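Local coordinates for protein myroilysin (Myroides profundi, PDB 5CZW) that probably cleaves proteins as a zinc metalloendopeptidase of the astacin family, and is held latent by a cysteine switch, at residues 48-53 with 86-91. The protein carries 1 engineered substitution. Residues are numbered along the deposited sequence; the frame is centred on the assembly and turned at random.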
ATOM      1  N   VAL A  48     -16.004 -10.858  -6.454  1.00 11.59           N
ATOM      2  CA  VAL A  48     -14.860 -11.702  -6.314  1.00 12.03           C
ATOM      3  C   VAL A  48     -13.794 -11.187  -7.248  1.00 11.49           C
ATOM      4  O   VAL A  48     -13.930 -11.254  -8.471  1.00 14.52           O
ATOM      5  CB  VAL A  48     -15.249 -13.158  -6.674  1.00 12.96           C
ATOM      6  CG1 VAL A  48     -14.043 -14.073  -6.573  1.00 12.36           C
ATOM      7  CG2 VAL A  48     -16.353 -13.614  -5.753  1.00 11.78           C
ATOM      8  N   ILE A  49     -12.716 -10.664  -6.676  1.00 11.36           N
ATOM      9  CA  ILE A  49     -11.654  -9.986  -7.403  1.00 11.10           C
ATOM     10  C   ILE A  49     -10.503 -10.978  -7.587  1.00 10.32           C
ATOM     11  O   ILE A  49      -9.977 -11.615  -6.636  1.00 11.14           O
ATOM     12  CB  ILE A  49     -11.152  -8.744  -6.600  1.00 10.45           C
ATOM     13  CG1 ILE A  49     -12.296  -7.795  -6.263  1.00 11.17           C
ATOM     14  CG2 ILE A  49     -10.044  -8.033  -7.383  1.00 11.70           C
ATOM     15  CD1 ILE A  49     -11.928  -6.789  -5.202  1.00 10.13           C
ATOM     16  N   THR A  50     -10.112 -11.163  -8.851  1.00 10.24           N
ATOM     17  CA  THR A  50      -8.949 -11.998  -9.173  1.00 10.34           C
ATOM     18  C   THR A  50      -7.614 -11.280  -8.805  1.00 10.07           C
ATOM     19  O   THR A  50      -7.495 -10.079  -9.057  1.00 10.38           O
ATOM     20  CB  THR A  50      -8.931 -12.434 -10.646  1.00 11.35           C
ATOM     21  OG1 THR A  50      -8.964 -11.284 -11.477  1.00 10.43           O
ATOM     22  CG2 THR A  50     -10.075 -13.360 -10.980  1.00 10.50           C
ATOM     23  N   VAL A  51      -6.731 -12.031  -8.185  1.00  8.87           N
ATOM     24  CA  VAL A  51      -5.411 -11.542  -7.716  1.00  9.26           C
ATOM     25  C   VAL A  51      -4.344 -12.419  -8.307  1.00  9.19           C
ATOM     26  O   VAL A  51      -4.443 -13.663  -8.163  1.00  9.39           O
ATOM     27  CB  VAL A  51      -5.308 -11.531  -6.162  1.00  9.76           C
ATOM     28  CG1 VAL A  51      -3.972 -10.911  -5.754  1.00 10.05           C
ATOM     29  CG2 VAL A  51      -6.457 -10.755  -5.576  1.00 10.59           C
ATOM     30  N   GLY A  52      -3.280 -11.855  -8.881  1.00  8.98           N
ATOM     31  CA  GLY A  52      -2.239 -12.678  -9.276  1.00  9.59           C
ATOM     32  C   GLY A  52      -0.973 -12.201  -8.587  1.00  9.14           C
ATOM     33  O   GLY A  52      -0.761 -11.001  -8.401  1.00 10.17           O
ATOM     34  N   LEU A  53      -0.151 -13.144  -8.245  1.00  8.16           N
ATOM     35  CA  LEU A  53       1.145 -12.875  -7.575  1.00  9.44           C
ATOM     36  C   LEU A  53       2.284 -13.128  -8.561  1.00  9.81           C
ATOM     37  O   LEU A  53       2.453 -14.182  -9.246  1.00 10.34           O
ATOM     38  CB  LEU A  53       1.253 -13.737  -6.298  1.00  9.50           C
ATOM     39  CG  LEU A  53       0.120 -13.647  -5.237  1.00 10.45           C
ATOM     40  CD1 LEU A  53       0.387 -14.511  -4.003  1.00 12.22           C
ATOM     41  CD2 LEU A  53      -0.142 -12.171  -4.848  1.00 10.40           C
ATOM     42  N   THR A  86      -5.524 -12.330 -16.973  1.00 17.38           N
ATOM     43  CA  THR A  86      -5.018 -11.024 -16.567  1.00 15.64           C
ATOM     44  C   THR A  86      -5.791 -10.745 -15.295  1.00 13.48           C
ATOM     45  O   THR A  86      -6.976 -10.454 -15.331  1.00 13.44           O
ATOM     46  CB  THR A  86      -5.377  -9.912 -17.576  1.00 17.57           C
ATOM     47  OG1 THR A  86      -4.667 -10.120 -18.805  1.00 23.20           O
ATOM     48  CG2 THR A  86      -4.922  -8.569 -17.015  1.00 19.29           C
ATOM     49  N   PRO A  87      -5.183 -10.985 -14.124  1.00 12.15           N
ATOM     50  CA  PRO A  87      -5.839 -10.811 -12.867  1.00 11.84           C
ATOM     51  C   PRO A  87      -6.166  -9.329 -12.700  1.00 10.88           C
ATOM     52  O   PRO A  87      -5.471  -8.445 -13.233  1.00 11.08           O
ATOM     53  CB  PRO A  87      -4.772 -11.242 -11.865  1.00 11.26           C
ATOM     54  CG  PRO A  87      -3.841 -12.098 -12.644  1.00 12.24           C
ATOM     55  CD  PRO A  87      -3.802 -11.469 -13.984  1.00 12.73           C
ATOM     56  N   GLN A  88      -7.174  -9.050 -11.909  1.00 11.02           N
ATOM     57  CA  GLN A  88      -7.598  -7.677 -11.698  1.00 11.17           C
ATOM     58  C   GLN A  88      -6.645  -6.885 -10.806  1.00 10.46           C
ATOM     59  O   GLN A  88      -6.372  -5.692 -11.035  1.00 10.69           O
ATOM     60  CB  GLN A  88      -8.997  -7.639 -11.111  1.00 11.43           C
ATOM     61  CG  GLN A  88     -10.090  -8.005 -12.077  1.00 11.98           C
ATOM     62  CD  GLN A  88     -11.416  -8.326 -11.466  1.00 14.71           C
ATOM     63  OE1 GLN A  88     -11.514  -9.101 -10.540  1.00 15.65           O
ATOM     64  NE2 GLN A  88     -12.440  -7.697 -11.989  1.00 16.07           N
ATOM     65  N   ILE A  89      -6.124  -7.596  -9.787  1.00  8.88           N
ATOM     66  CA  ILE A  89      -5.058  -7.089  -8.884  1.00  9.00           C
ATOM     67  C   ILE A  89      -3.853  -7.899  -9.214  1.00  8.38           C
ATOM     68  O   ILE A  89      -3.868  -9.120  -9.253  1.00  9.04           O
ATOM     69  CB  ILE A  89      -5.443  -7.223  -7.417  1.00  8.69           C
ATOM     70  CG1 ILE A  89      -6.637  -6.270  -7.149  1.00  9.65           C
ATOM     71  CG2 ILE A  89      -4.260  -6.892  -6.489  1.00  8.91           C
ATOM     72  CD1 ILE A  89      -7.261  -6.461  -5.807  1.00  9.63           C
ATOM     73  N   ARG A  90      -2.768  -7.164  -9.486  1.00  7.41           N
ATOM     74  CA  ARG A  90      -1.483  -7.778  -9.935  1.00  8.42           C
ATOM     75  C   ARG A  90      -0.352  -7.323  -8.997  1.00  8.15           C
ATOM     76  O   ARG A  90      -0.029  -6.131  -8.906  1.00  8.54           O
ATOM     77  CB  ARG A  90      -1.132  -7.476 -11.387  1.00  8.86           C
ATOM     78  CG  ARG A  90      -2.257  -7.965 -12.328  1.00  9.34           C
ATOM     79  CD  ARG A  90      -1.994  -7.639 -13.808  1.00  9.25           C
ATOM     80  NE  ARG A  90      -2.003  -6.237 -14.063  1.00  9.29           N
ATOM     81  CZ  ARG A  90      -3.066  -5.511 -14.288  1.00  9.53           C
ATOM     82  NH1 ARG A  90      -4.222  -6.045 -14.228  1.00  9.50           N
ATOM     83  NH2 ARG A  90      -2.954  -4.192 -14.503  1.00 10.10           N
ATOM     84  N   VAL A  91       0.082  -8.266  -8.179  1.00  7.86           N
ATOM     85  CA  VAL A  91       0.989  -7.999  -7.040  1.00  7.81           C
ATOM     86  C   VAL A  91       2.459  -8.431  -7.370  1.00  7.83           C
ATOM     87  O   VAL A  91       2.756  -9.601  -7.773  1.00  8.05           O
ATOM     88  CB  VAL A  91       0.580  -8.857  -5.825  1.00  8.66           C
ATOM     89  CG1 VAL A  91       1.544  -8.507  -4.677  1.00  9.53           C
ATOM     90  CG2 VAL A  91      -0.882  -8.668  -5.503  1.00  8.74           C
TER
HETATM   91  O   HOH W   1     -14.515  -9.006 -10.210  1.00 19.93           O
HETATM   92  O   HOH W   2      -8.840 -12.324 -14.023  1.00 22.11           O
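Thr86 O is tied to Thr50 OG1 through water 2. Pro87 follows and lays its ring over the backbone at Gly52, with Pro87 CB 3.4 Å from Gly52 N. A side chain at Gly52 on that face would run into the ring. Pro87 O also takes a bond from Arg90 NH1 and lies at the edge of the guanidinium, close to its plane. Two clear hydrogen bonds join Gln88 to Thr50. Gln88 N donates to Thr50 OG1 at 2.9 Å. Gln88 OE1 accepts a bond from Thr50 N at 3.0 Å, in the carbonyl plane, and one from a water that also binds Val48 O. OE1 appears to take the place of the backbone carbonyl that would pair with Thr50 N in a continued parallel ladder. An alanine at Gln88 would probably leave Thr50 N without this acceptor and the bridging water with one partner fewer. From Ile89 on, the segments run parallel as neighbouring strands of the mixed sheet in the astacin-type metzincin domain. Ile89 N donates to Thr50 O, and Ile89 O receives Gly52 N at 2.8 Å. Ile89 CD1 meets Ile49 CG2 at 3.6 Å. The Ile89 side chain also touches Met117. Arg90 points to the opposite face, where NE binds Glu114 O. Val91 N donates almost straight to Gly52 O. Val91 CB packs against Leu53 CD2 at 3.5 Å, and Val91 CG2 meets Val51 CG1 at 3.8 Å.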